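Local coordinates for protein DNA-binding transcriptional repressor YiaJ (Escherichia coli, PDB 1YSQ) that represses transcription of the yiaKLMNOPQRS operon, which may serve in 2,3-diketo-L-gulonate use, this chain being its IclR-type C-terminal effector domain, at residues N9-A14 and L41-E46. Residues are numbered along the deposited sequence; the frame is centred on the assembly and turned at random.
Sequences NIIHIA and LIYKLE
Ile11 contributes the largest share of this apolar contact, and its two branches can be traced apart from CB, which is directed at the strand. The CG2 methyl of Ile11, anti to the backbone N because chi1 is -72°, meets the Tyr43 ring obliquely, with Ile11 CG2 3.6 Å from Tyr43 CD1. The other branch runs through CG1, with chi2 at 158°, and delivers CD1 to the strand backbone, where Ile11 CD1 rests 3.5 Å from Ile42 O. Ile11 CD1 also lies 4.3 Å from Ile42 CD1. The preceding residue, Ile10, adds its CG2 methyl: CG2 of Ile10 stands 3.9 Å from CD1 of Ile42, the two side chains crossing at roughly a right angle. No hydrogen bond links the segments, and the Tyr43 hydroxyl is hydrogen-bonded to Thr192 OG1.

Ile42 and Tyr43 both face Phe31 in a classic beta bulge, consistent with two consecutive side chains being directed at the helix. Helix 8-25 thus packs on strand 38-45 of the antiparallel sheet in this GAF-like domain; the axes of segments 9-14 and 41-45 approach to 9.6 Å at 27°, running roughly the same way. Further along the helix, Ala15, Leu18 and Glu19 also touch Tyr43, while Ile10 and Ala14 reach helix 162-182 at Leu180 and Ile176.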
loop_
_atom_site.group_PDB
_atom_site.type_symbol
_atom_site.label_atom_id
_atom_site.label_comp_id
_atom_site.label_asym_id
_atom_site.label_seq_id
_atom_site.Cartn_x
_atom_site.Cartn_y
_atom_site.Cartn_z
ATOM N N ASN A 9 17.357 -1.710 8.545
ATOM C CA ASN A 9 17.454 -3.145 8.300
ATOM C C ASN A 9 16.468 -3.616 7.232
ATOM O O ASN A 9 16.856 -4.331 6.316
ATOM C CB ASN A 9 17.258 -3.951 9.596
ATOM C CG ASN A 9 18.291 -3.612 10.664
ATOM O OD1 ASN A 9 19.330 -2.992 10.381
ATOM N ND2 ASN A 9 18.010 -4.017 11.909
ATOM N N ILE A 10 15.203 -3.209 7.348
ATOM C CA ILE A 10 14.207 -3.604 6.349
ATOM C C ILE A 10 14.479 -2.979 4.963
ATOM O O ILE A 10 14.301 -3.640 3.938
ATOM C CB ILE A 10 12.733 -3.385 6.841
ATOM C CG1 ILE A 10 11.732 -4.076 5.900
ATOM C CG2 ILE A 10 12.392 -1.886 6.985
ATOM C CD1 ILE A 10 11.760 -5.601 5.948
ATOM N N ILE A 11 14.935 -1.734 4.924
ATOM C CA ILE A 11 15.253 -1.129 3.623
ATOM C C ILE A 11 16.437 -1.859 2.961
ATOM O O ILE A 11 16.418 -2.123 1.753
ATOM C CB ILE A 11 15.433 0.407 3.730
ATOM C CG1 ILE A 11 14.055 1.053 3.951
ATOM C CG2 ILE A 11 16.032 0.979 2.443
ATOM C CD1 ILE A 11 14.093 2.431 4.588
ATOM N N HIS A 12 17.423 -2.257 3.771
ATOM C CA HIS A 12 18.543 -3.056 3.264
ATOM C C HIS A 12 18.104 -4.375 2.609
ATOM O O HIS A 12 18.584 -4.734 1.529
ATOM C CB HIS A 12 19.595 -3.324 4.353
ATOM C CG HIS A 12 20.862 -3.906 3.805
ATOM N ND1 HIS A 12 21.764 -3.162 3.072
ATOM C CD2 HIS A 12 21.345 -5.172 3.827
ATOM C CE1 HIS A 12 22.760 -3.942 2.687
ATOM N NE2 HIS A 12 22.532 -5.166 3.134
ATOM N N ILE A 13 17.201 -5.086 3.270
ATOM C CA ILE A 13 16.579 -6.285 2.719
ATOM C C ILE A 13 15.754 -5.966 1.468
ATOM O O ILE A 13 15.874 -6.650 0.443
ATOM C CB ILE A 13 15.651 -6.935 3.788
ATOM C CG1 ILE A 13 16.466 -7.466 4.972
ATOM C CG2 ILE A 13 14.741 -8.050 3.159
ATOM C CD1 ILE A 13 15.625 -8.215 6.008
ATOM N N ALA A 14 14.903 -4.941 1.562
ATOM C CA ALA A 14 13.885 -4.710 0.535
ATOM C C ALA A 14 14.379 -4.013 -0.735
ATOM O O ALA A 14 13.900 -4.328 -1.834
ATOM C CB ALA A 14 12.694 -3.970 1.120
ATOM N N LEU A 41 5.520 6.316 4.973
ATOM C CA LEU A 41 6.259 6.051 3.742
ATOM C C LEU A 41 7.753 6.076 4.018
ATOM O O LEU A 41 8.340 7.153 4.113
ATOM C CB LEU A 41 5.882 7.047 2.634
ATOM C CG LEU A 41 6.378 6.672 1.235
ATOM C CD1 LEU A 41 5.896 5.250 0.870
ATOM C CD2 LEU A 41 5.872 7.672 0.208
ATOM N N ILE A 42 8.365 4.899 4.152
ATOM C CA ILE A 42 9.792 4.850 4.498
ATOM C C ILE A 42 10.719 4.786 3.297
ATOM O O ILE A 42 11.927 4.985 3.431
ATOM C CB ILE A 42 10.089 3.721 5.520
ATOM C CG1 ILE A 42 9.769 2.332 4.927
ATOM C CG2 ILE A 42 9.318 3.998 6.835
ATOM C CD1 ILE A 42 10.223 1.156 5.812
ATOM N N TYR A 43 10.160 4.527 2.120
ATOM C CA TYR A 43 10.971 4.335 0.935
ATOM C C TYR A 43 10.080 4.548 -0.279
ATOM O O TYR A 43 8.924 4.098 -0.309
ATOM C CB TYR A 43 11.552 2.924 0.993
ATOM C CG TYR A 43 12.382 2.462 -0.167
ATOM C CD1 TYR A 43 13.759 2.354 -0.051
ATOM C CD2 TYR A 43 11.784 2.052 -1.359
ATOM C CE1 TYR A 43 14.533 1.880 -1.104
ATOM C CE2 TYR A 43 12.546 1.580 -2.408
ATOM C CZ TYR A 43 13.917 1.492 -2.272
ATOM O OH TYR A 43 14.677 1.003 -3.312
ATOM N N LYS A 44 10.597 5.273 -1.259
ATOM C CA LYS A 44 9.847 5.549 -2.486
ATOM C C LYS A 44 10.777 5.640 -3.702
ATOM O O LYS A 44 11.825 6.271 -3.630
ATOM C CB LYS A 44 9.020 6.847 -2.358
ATOM C CG LYS A 44 8.075 7.086 -3.539
ATOM C CD LYS A 44 7.558 8.521 -3.598
ATOM C CE LYS A 44 6.570 8.691 -4.776
ATOM N NZ LYS A 44 6.321 10.160 -5.135
ATOM N N LEU A 45 10.374 5.004 -4.800
ATOM C CA LEU A 45 11.043 5.159 -6.095
ATOM C C LEU A 45 10.106 5.825 -7.079
ATOM O O LEU A 45 8.981 5.374 -7.298
ATOM C CB LEU A 45 11.516 3.799 -6.664
ATOM C CG LEU A 45 12.470 3.027 -5.740
ATOM C CD1 LEU A 45 12.651 1.602 -6.195
ATOM C CD2 LEU A 45 13.841 3.734 -5.604
ATOM N N GLU A 46 10.583 6.904 -7.688
ATOM C CA GLU A 46 9.841 7.580 -8.736
ATOM C C GLU A 46 9.740 6.686 -9.974
ATOM O O GLU A 46 10.559 5.785 -10.133
ATOM C CB GLU A 46 10.535 8.911 -9.076
ATOM C CG GLU A 46 10.461 9.964 -7.966
ATOM C CD GLU A 46 9.027 10.324 -7.556
ATOM O OE1 GLU A 46 8.127 10.325 -8.418
ATOM O OE2 GLU A 46 8.797 10.627 -6.363
#